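Local coordinates for choline/ethanolamine kinase family protein (Mesorhizobium loti, PDB 3DXQ) that probably phosphorylates a small amino alcohol, as an ethanolamine kinase of the choline-kinase-like phosphotransferase family, at residues Lys101-Ser106 against Phe185-Glu190; Glu112-Leu117 against Leu206-Asp211; Gln222-Met227 against Ala238-Val243. One frame throughout, in Å; residues are numbered along the deposited sequence.

In the fold
Contact 2 lies deepest: helices 106-118 and 206-215 meet with every touching residue buried, about 10 Å from the chain's centre, and across it the chemistry is carbon packing over a phenyl ring. Contacts 1 and 3 lie about 17 Å out, each partly buried, and each relies on an arginine-carboxylate salt bridge; contact 3 adds an apolar patch beside its bridge. The elements run on from one contact to the next. S106 in contact 1 begins the helix that carries F114 in contact 2, and F185 CZ packs 3.8 Å from F114 CZ. Helix 206-215 of contact 2 leads into helix 220-231 of contact 3, where L226 packs against L209.

Contact 1 (Lys101-Ser106 against Phe185-Glu190); sequences KTRPGS and FLDTGE
A bend at chi3 (62°) turns the NE edge of R103's guanidinium toward D187, whose carboxylate swings out anti to the backbone N (chi1 -175°) to meet it from the opposite direction. The salt bridge ties a type II beta turn, R103 to S106, to strand 185-187, the middle strand of a small antiparallel sheet in the kinase-like C-terminal lobe. R103 grips side-on, with two nitrogens on a single oxygen: NE lies 2.9 Å from D187 OD2 and NH2 3.1 Å from the same atom, the NE bond being the straighter. Because the guanidinium and carboxylate planes stand 83° apart, this is not the flat, paired-oxygen bridge. OD2 sits in the guanidinium plane; NE reaches it on its anti side, while NH2 comes from above the carboxylate plane. The other oxygen, OD1, is engaged by R109 from the following helix, so two arginines share one buried aspartate and probably favour its charged form. M95, in a loop, and M192, on strand 192-194, touch the aspartate. At the same guanidinium edge, T188 O lies 3.5 Å from R103 NH2. The turn that presents R103 is itself braced: R103 O accepts twice from S106, from the backbone N at 3.1 Å and, in the carbonyl plane, from the hydroxyl OG at 2.6 Å.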
loop_
_atom_site.group_PDB
_atom_site.type_symbol
_atom_site.label_atom_id
_atom_site.label_comp_id
_atom_site.label_asym_id
_atom_site.label_seq_id
_atom_site.Cartn_x
_atom_site.Cartn_y
_atom_site.Cartn_z
ATOM N N LYS A 101 9.268 -14.526 -1.029
ATOM C CA LYS A 101 9.392 -15.989 -1.141
ATOM C C LYS A 101 10.798 -16.389 -0.632
ATOM O O LYS A 101 10.971 -17.401 0.028
ATOM C CB LYS A 101 9.266 -16.458 -2.606
ATOM C CG LYS A 101 8.067 -15.962 -3.413
ATOM C CD LYS A 101 6.857 -16.899 -3.376
ATOM C CE LYS A 101 5.929 -16.697 -4.595
ATOM N NZ LYS A 101 5.565 -15.287 -4.857
ATOM N N THR A 102 11.792 -15.569 -0.950
ATOM C CA THR A 102 13.210 -15.831 -0.631
ATOM C C THR A 102 13.625 -15.731 0.842
ATOM O O THR A 102 14.458 -16.505 1.301
ATOM C CB THR A 102 14.120 -14.841 -1.437
ATOM O OG1 THR A 102 14.385 -15.405 -2.728
ATOM C CG2 THR A 102 15.466 -14.528 -0.719
ATOM N N ARG A 103 13.081 -14.765 1.570
ATOM C CA ARG A 103 13.535 -14.521 2.942
ATOM C C ARG A 103 12.565 -15.183 3.906
ATOM O O ARG A 103 11.456 -14.691 4.110
ATOM C CB ARG A 103 13.673 -13.009 3.195
ATOM C CG ARG A 103 14.603 -12.324 2.174
ATOM C CD ARG A 103 14.557 -10.797 2.210
ATOM N NE ARG A 103 14.984 -10.259 3.501
ATOM C CZ ARG A 103 16.248 -10.174 3.909
ATOM N NH1 ARG A 103 17.240 -10.583 3.124
ATOM N NH2 ARG A 103 16.533 -9.683 5.103
ATOM N N PRO A 104 12.964 -16.321 4.492
ATOM C CA PRO A 104 12.003 -17.049 5.312
ATOM C C PRO A 104 11.526 -16.239 6.496
ATOM O O PRO A 104 12.332 -15.590 7.154
ATOM C CB PRO A 104 12.789 -18.272 5.778
ATOM C CG PRO A 104 14.205 -17.916 5.606
ATOM C CD PRO A 104 14.278 -16.987 4.462
ATOM N N GLY A 105 10.215 -16.265 6.738
ATOM C CA GLY A 105 9.605 -15.510 7.845
ATOM C C GLY A 105 9.204 -14.084 7.501
ATOM O O GLY A 105 8.582 -13.396 8.323
ATOM N N SER A 106 9.549 -13.636 6.292
ATOM C CA SER A 106 9.234 -12.278 5.864
ATOM C C SER A 106 7.714 -11.992 5.851
ATOM O O SER A 106 7.275 -10.937 6.307
ATOM C CB SER A 106 9.932 -11.917 4.526
ATOM O OG SER A 106 9.769 -12.873 3.487
ATOM N N PHE A 185 8.382 -1.913 2.350
ATOM C CA PHE A 185 8.815 -2.664 3.516
ATOM C C PHE A 185 10.321 -2.783 3.549
ATOM O O PHE A 185 10.938 -3.202 2.574
ATOM C CB PHE A 185 8.230 -4.071 3.514
ATOM C CG PHE A 185 6.774 -4.126 3.865
ATOM C CD1 PHE A 185 5.805 -3.947 2.886
ATOM C CD2 PHE A 185 6.374 -4.372 5.175
ATOM C CE1 PHE A 185 4.473 -3.990 3.199
ATOM C CE2 PHE A 185 5.039 -4.417 5.498
ATOM C CZ PHE A 185 4.077 -4.223 4.504
ATOM N N LEU A 186 10.900 -2.417 4.690
ATOM C CA LEU A 186 12.327 -2.531 4.899
ATOM C C LEU A 186 12.516 -3.630 5.919
ATOM O O LEU A 186 12.051 -3.517 7.055
ATOM C CB LEU A 186 12.915 -1.217 5.405
ATOM C CG LEU A 186 12.495 0.022 4.604
ATOM C CD1 LEU A 186 13.189 1.240 5.200
ATOM C CD2 LEU A 186 12.756 -0.117 3.081
ATOM N N ASP A 187 13.214 -4.684 5.523
ATOM C CA ASP A 187 13.372 -5.845 6.372
ATOM C C ASP A 187 14.749 -5.915 6.994
ATOM O O ASP A 187 15.741 -5.997 6.278
ATOM C CB ASP A 187 13.151 -7.104 5.532
ATOM C CG ASP A 187 13.171 -8.379 6.359
ATOM O OD1 ASP A 187 12.862 -8.331 7.576
ATOM O OD2 ASP A 187 13.474 -9.445 5.781
ATOM N N THR A 188 14.842 -5.877 8.313
ATOM C CA THR A 188 16.129 -6.159 8.920
ATOM C C THR A 188 16.088 -7.666 8.906
ATOM O O THR A 188 15.375 -8.252 8.088
ATOM C CB THR A 188 16.288 -5.581 10.336
ATOM O OG1 THR A 188 15.462 -6.297 11.258
ATOM C CG2 THR A 188 15.925 -4.116 10.337
ATOM N N GLY A 189 16.830 -8.332 9.770
ATOM C CA GLY A 189 16.652 -9.779 9.818
ATOM C C GLY A 189 15.360 -10.155 10.537
ATOM O O GLY A 189 14.676 -11.093 10.161
ATOM N N GLU A 190 15.026 -9.364 11.552
ATOM C CA GLU A 190 14.047 -9.731 12.558
ATOM C C GLU A 190 12.762 -8.906 12.591
ATOM O O GLU A 190 11.790 -9.308 13.224
ATOM C CB GLU A 190 14.749 -9.644 13.913
ATOM C CG GLU A 190 15.861 -10.712 14.076
ATOM C CD GLU A 190 16.992 -10.308 15.029
ATOM O OE1 GLU A 190 16.852 -9.326 15.787
ATOM O OE2 GLU A 190 18.040 -10.981 15.003
#

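Contact 2 (Glu112-Leu117 against Leu206-Asp211); sequences EAFRKL and LWDLGD
Helix segments 112-117 and 206-211 run nearly antiparallel, at 160° with their axes 10.8 Å apart, and come nearest at F114 and D208. F114 carries most of the contact. It points toward the facing helix and lays a face of its ring over the CB of D208: this CB stands 3.9 Å from the ring centroid, over the face but shifted toward the rim on the CE1 and CZ side, a CH-pi contact. The D208 carboxylate is tilted 28° from the ring plane, and its OD2 passes 3.9 Å from F114 CE1. The far end of the ring reaches the backbone, with F114 CZ 3.7 Å from D208 O. L209 slides past in the opposite sense; its CD1 meets the ring obliquely, 3.5 Å from F114 CD2. Y230 of helix 220-231 packs on both F114 and L209, and P180 also touches F114. One turn along, L117 CD2 comes to 4.1 Å from D208 OD2, crossing the aspartate at about a right angle. The polar partners of the D208 carboxylate lie beyond this pair: OD1 accepts from the C178 amide, OD2 from the H177 amide and H118 NE2. These bonds hold a buried carboxylate to H177 and C178, at the start of what is, by its H-x-D-x-x-x-x-N sequence, probably the catalytic loop, much as the conserved aspartate of the helix behind that loop does in protein kinases.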
loop_
_atom_site.group_PDB
_atom_site.type_symbol
_atom_site.label_atom_id
_atom_site.label_comp_id
_atom_site.label_asym_id
_atom_site.label_seq_id
_atom_site.Cartn_x
_atom_site.Cartn_y
_atom_site.Cartn_z
ATOM N N GLU A 112 3.501 -9.047 11.662
ATOM C CA GLU A 112 3.883 -8.466 12.958
ATOM C C GLU A 112 3.915 -6.946 12.866
ATOM O O GLU A 112 3.456 -6.270 13.789
ATOM C CB GLU A 112 5.212 -9.065 13.457
ATOM C CG GLU A 112 4.984 -10.521 14.021
ATOM C CD GLU A 112 6.140 -11.556 13.820
ATOM O OE1 GLU A 112 7.313 -11.190 13.534
ATOM O OE2 GLU A 112 5.845 -12.777 13.958
ATOM N N ALA A 113 4.380 -6.409 11.735
ATOM C CA ALA A 113 4.423 -4.949 11.568
ATOM C C ALA A 113 2.999 -4.389 11.527
ATOM O O ALA A 113 2.695 -3.405 12.227
ATOM C CB ALA A 113 5.187 -4.557 10.308
ATOM N N PHE A 114 2.130 -4.994 10.715
ATOM C CA PHE A 114 0.745 -4.558 10.686
ATOM C C PHE A 114 0.136 -4.650 12.082
ATOM O O PHE A 114 -0.593 -3.761 12.531
ATOM C CB PHE A 114 -0.096 -5.410 9.732
ATOM C CG PHE A 114 0.148 -5.136 8.276
ATOM C CD1 PHE A 114 0.348 -3.844 7.806
ATOM C CD2 PHE A 114 0.094 -6.165 7.359
ATOM C CE1 PHE A 114 0.544 -3.615 6.444
ATOM C CE2 PHE A 114 0.274 -5.931 6.000
ATOM C CZ PHE A 114 0.492 -4.657 5.547
ATOM N N ARG A 115 0.432 -5.741 12.772
ATOM C CA ARG A 115 -0.155 -5.974 14.079
ATOM C C ARG A 115 0.189 -4.859 15.036
ATOM O O ARG A 115 -0.651 -4.397 15.797
ATOM C CB ARG A 115 0.346 -7.293 14.644
ATOM C CG ARG A 115 -0.326 -7.744 15.930
ATOM C CD ARG A 115 0.095 -9.157 16.184
ATOM N NE ARG A 115 -0.291 -9.677 17.480
ATOM C CZ ARG A 115 0.068 -10.875 17.927
ATOM N NH1 ARG A 115 0.807 -11.685 17.179
ATOM N NH2 ARG A 115 -0.308 -11.272 19.127
ATOM N N LYS A 116 1.450 -4.446 14.990
ATOM C CA LYS A 116 1.937 -3.366 15.813
ATOM C C LYS A 116 1.240 -2.077 15.425
ATOM O O LYS A 116 0.825 -1.304 16.308
ATOM C CB LYS A 116 3.445 -3.220 15.662
ATOM C CG LYS A 116 4.087 -2.402 16.781
ATOM C CD LYS A 116 5.612 -2.594 16.762
ATOM C CE LYS A 116 6.343 -1.656 17.686
ATOM N NZ LYS A 116 7.770 -1.675 17.312
ATOM N N LEU A 117 1.095 -1.876 14.115
ATOM C CA LEU A 117 0.464 -0.670 13.578
ATOM C C LEU A 117 -0.967 -0.557 13.997
ATOM O O LEU A 117 -1.349 0.424 14.616
ATOM C CB LEU A 117 0.540 -0.634 12.046
ATOM C CG LEU A 117 -0.220 0.495 11.334
ATOM C CD1 LEU A 117 0.332 1.852 11.780
ATOM C CD2 LEU A 117 -0.199 0.342 9.799
ATOM N N LEU A 206 -7.916 -5.453 7.629
ATOM C CA LEU A 206 -7.644 -6.522 6.670
ATOM C C LEU A 206 -7.471 -6.045 5.234
ATOM O O LEU A 206 -7.132 -6.839 4.342
ATOM C CB LEU A 206 -8.708 -7.637 6.761
ATOM C CG LEU A 206 -8.785 -8.278 8.139
ATOM C CD1 LEU A 206 -9.549 -9.578 8.104
ATOM C CD2 LEU A 206 -7.380 -8.459 8.760
ATOM N N TRP A 207 -7.695 -4.760 4.990
ATOM C CA TRP A 207 -7.414 -4.224 3.664
ATOM C C TRP A 207 -5.906 -4.259 3.436
ATOM O O TRP A 207 -5.449 -4.582 2.334
ATOM C CB TRP A 207 -7.892 -2.794 3.509
ATOM C CG TRP A 207 -7.250 -2.138 2.364
ATOM C CD1 TRP A 207 -6.053 -1.481 2.365
ATOM C CD2 TRP A 207 -7.748 -2.078 1.028
ATOM N NE1 TRP A 207 -5.772 -1.012 1.102
ATOM C CE2 TRP A 207 -6.802 -1.353 0.264
ATOM C CE3 TRP A 207 -8.902 -2.551 0.406
ATOM C CZ2 TRP A 207 -6.968 -1.106 -1.082
ATOM C CZ3 TRP A 207 -9.073 -2.305 -0.944
ATOM C CH2 TRP A 207 -8.107 -1.592 -1.678
ATOM N N ASP A 208 -5.148 -3.911 4.476
ATOM C CA ASP A 208 -3.697 -3.919 4.418
ATOM C C ASP A 208 -3.157 -5.298 4.092
ATOM O O ASP A 208 -2.263 -5.441 3.232
ATOM C CB ASP A 208 -3.091 -3.427 5.755
ATOM C CG ASP A 208 -3.038 -1.897 5.865
ATOM O OD1 ASP A 208 -3.386 -1.193 4.874
ATOM O OD2 ASP A 208 -2.609 -1.397 6.937
ATOM N N LEU A 209 -3.690 -6.306 4.782
ATOM C CA LEU A 209 -3.287 -7.706 4.542
ATOM C C LEU A 209 -3.616 -8.122 3.122
ATOM O O LEU A 209 -2.777 -8.706 2.433
ATOM C CB LEU A 209 -3.907 -8.682 5.554
ATOM C CG LEU A 209 -3.168 -8.719 6.908
ATOM C CD1 LEU A 209 -3.204 -7.379 7.664
ATOM C CD2 LEU A 209 -3.690 -9.811 7.827
ATOM N N GLY A 210 -4.817 -7.788 2.665
ATOM C CA GLY A 210 -5.218 -8.168 1.300
ATOM C C GLY A 210 -4.368 -7.482 0.241
ATOM O O GLY A 210 -3.991 -8.084 -0.777
ATOM N N ASP A 211 -4.056 -6.214 0.495
ATOM C CA ASP A 211 -3.293 -5.416 -0.455
ATOM C C ASP A 211 -1.874 -5.947 -0.602
ATOM O O ASP A 211 -1.391 -6.145 -1.718
ATOM C CB ASP A 211 -3.269 -3.962 -0.014
ATOM C CG ASP A 211 -2.829 -3.003 -1.128
ATOM O OD1 ASP A 211 -1.730 -3.121 -1.685
ATOM O OD2 ASP A 211 -3.585 -2.067 -1.404
#

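Contact 3 (Gln222-Met227 against Ala238-Val243); sequences QDEELM and AERGRV
The charged part of this contact joins E224 and R240 in a salt bridge, OE2 lying 2.5 Å from NH1, a shortness that is doubtful at this resolution. NH1 is the nitrogen that comes close: OE2 lies at the guanidinium edge, near its plane, and OE1 is 3.2 Å from NH1. The two flat groups are nearly coplanar, 19° apart, although the side chains cross at about a right angle. A bend at chi2 (-50°) curls E224 round to bring its carboxylate across, and R240 bends at chi3. On its other terminal nitrogen, NH2, R240 has a long, weak ion pair with E234. With an alanine in place of E224 the carboxylate is gone, and R240 NH1 is likely to lose its salt-bridge partner, leaving the guanidinium freer to turn. Both residues sit on consecutive helices of the phosphotransferase's helical C-terminal lobe, 220-231 and 237-263, whose segments here cross at 118°. The apolar part lies alongside: selenomethionine M227 points toward the second helix, and its SE rests 3.8 Å from V243 CG2. Its methyl CE turns toward the bridge, approaching the guanidinium obliquely, 3.5 Å from R240 NH1.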
loop_
_atom_site.group_PDB
_atom_site.type_symbol
_atom_site.label_atom_id
_atom_site.label_comp_id
_atom_site.label_asym_id
_atom_site.label_seq_id
_atom_site.Cartn_x
_atom_site.Cartn_y
_atom_site.Cartn_z
ATOM N N GLN A 222 2.005 -18.301 2.065
ATOM C CA GLN A 222 2.435 -17.005 2.532
ATOM C C GLN A 222 1.293 -16.286 3.241
ATOM O O GLN A 222 1.498 -15.649 4.300
ATOM C CB GLN A 222 2.958 -16.174 1.360
ATOM C CG GLN A 222 4.301 -16.657 0.823
ATOM C CD GLN A 222 4.747 -15.900 -0.399
ATOM O OE1 GLN A 222 4.169 -16.046 -1.490
ATOM N NE2 GLN A 222 5.814 -15.142 -0.253
ATOM N N ASP A 223 0.095 -16.400 2.665
ATOM C CA ASP A 223 -1.101 -15.829 3.281
ATOM C C ASP A 223 -1.351 -16.406 4.665
ATOM O O ASP A 223 -1.677 -15.656 5.580
ATOM C CB ASP A 223 -2.330 -16.038 2.399
ATOM C CG ASP A 223 -2.366 -15.099 1.216
ATOM O OD1 ASP A 223 -1.508 -14.199 1.112
ATOM O OD2 ASP A 223 -3.273 -15.255 0.389
ATOM N N GLU A 224 -1.198 -17.717 4.838
ATOM C CA GLU A 224 -1.366 -18.314 6.162
ATOM C C GLU A 224 -0.310 -17.770 7.109
ATOM O O GLU A 224 -0.596 -17.408 8.229
ATOM C CB GLU A 224 -1.243 -19.843 6.125
ATOM C CG GLU A 224 -2.365 -20.539 5.375
ATOM C CD GLU A 224 -3.749 -20.068 5.834
ATOM O OE1 GLU A 224 -4.034 -20.126 7.065
ATOM O OE2 GLU A 224 -4.532 -19.625 4.951
ATOM N N GLU A 225 0.926 -17.744 6.653
ATOM C CA GLU A 225 2.000 -17.253 7.481
ATOM C C GLU A 225 1.740 -15.792 7.893
ATOM O O GLU A 225 1.977 -15.435 9.042
ATOM C CB GLU A 225 3.349 -17.406 6.769
ATOM C CG GLU A 225 4.519 -17.191 7.698
ATOM C CD GLU A 225 5.801 -16.961 6.956
ATOM O OE1 GLU A 225 6.113 -17.735 6.037
ATOM O OE2 GLU A 225 6.497 -15.995 7.303
ATOM N N LEU A 226 1.238 -14.979 6.955
ATOM C CA LEU A 226 0.918 -13.555 7.194
ATOM C C LEU A 226 -0.194 -13.407 8.229
ATOM O O LEU A 226 -0.065 -12.671 9.195
ATOM C CB LEU A 226 0.458 -12.901 5.881
ATOM C CG LEU A 226 -0.078 -11.463 5.893
ATOM C CD1 LEU A 226 1.038 -10.411 6.243
ATOM C CD2 LEU A 226 -0.763 -11.124 4.572
HETATM N N MSE A 227 -1.295 -14.112 8.012
HETATM C CA MSE A 227 -2.451 -13.999 8.890
HETATM C C MSE A 227 -2.174 -14.567 10.272
HETATM O O MSE A 227 -2.560 -13.977 11.294
HETATM C CB MSE A 227 -3.676 -14.667 8.244
HETATM C CG MSE A 227 -4.159 -13.895 7.028
HETATM SE SE MSE A 227 -5.734 -14.627 6.133
HETATM C CE MSE A 227 -4.981 -16.509 5.782
ATOM N N ALA A 238 -14.206 -16.001 8.388
ATOM C CA ALA A 238 -14.711 -14.648 8.103
ATOM C C ALA A 238 -13.547 -13.704 7.849
ATOM O O ALA A 238 -13.619 -12.786 7.034
ATOM C CB ALA A 238 -15.568 -14.132 9.266
ATOM N N GLU A 239 -12.471 -13.939 8.572
ATOM C CA GLU A 239 -11.270 -13.128 8.462
ATOM C C GLU A 239 -10.635 -13.375 7.123
ATOM O O GLU A 239 -10.420 -12.450 6.340
ATOM C CB GLU A 239 -10.302 -13.488 9.586
ATOM C CG GLU A 239 -10.796 -13.007 10.897
ATOM C CD GLU A 239 -10.036 -13.537 12.109
ATOM O OE1 GLU A 239 -9.454 -14.646 12.097
ATOM O OE2 GLU A 239 -10.091 -12.843 13.127
ATOM N N ARG A 240 -10.357 -14.644 6.862
ATOM C CA ARG A 240 -9.787 -15.093 5.589
ATOM C C ARG A 240 -10.618 -14.570 4.439
ATOM O O ARG A 240 -10.080 -14.114 3.438
ATOM C CB ARG A 240 -9.781 -16.612 5.560
ATOM C CG ARG A 240 -8.999 -17.265 4.443
ATOM C CD ARG A 240 -9.231 -18.768 4.505
ATOM N NE ARG A 240 -9.132 -19.267 5.884
ATOM C CZ ARG A 240 -7.985 -19.575 6.484
ATOM N NH1 ARG A 240 -6.860 -19.454 5.827
ATOM N NH2 ARG A 240 -7.951 -19.993 7.747
ATOM N N GLY A 241 -11.936 -14.644 4.579
ATOM C CA GLY A 241 -12.846 -14.142 3.552
ATOM C C GLY A 241 -12.672 -12.658 3.248
ATOM O O GLY A 241 -12.792 -12.224 2.105
ATOM N N ARG A 242 -12.426 -11.867 4.283
ATOM C CA ARG A 242 -12.245 -10.436 4.084
ATOM C C ARG A 242 -10.947 -10.165 3.331
ATOM O O ARG A 242 -10.908 -9.348 2.413
ATOM C CB ARG A 242 -12.358 -9.659 5.413
ATOM C CG ARG A 242 -13.720 -8.992 5.521
ATOM C CD ARG A 242 -14.174 -8.541 6.891
ATOM N NE ARG A 242 -13.201 -7.764 7.665
ATOM C CZ ARG A 242 -12.793 -8.094 8.896
ATOM N NH1 ARG A 242 -13.252 -9.187 9.500
ATOM N NH2 ARG A 242 -11.924 -7.343 9.540
ATOM N N VAL A 243 -9.894 -10.887 3.688
ATOM C CA VAL A 243 -8.627 -10.711 3.002
ATOM C C VAL A 243 -8.831 -11.028 1.518
ATOM O O VAL A 243 -8.513 -10.229 0.636
ATOM C CB VAL A 243 -7.526 -11.581 3.593
ATOM C CG1 VAL A 243 -6.227 -11.294 2.884
ATOM C CG2 VAL A 243 -7.376 -11.314 5.063
#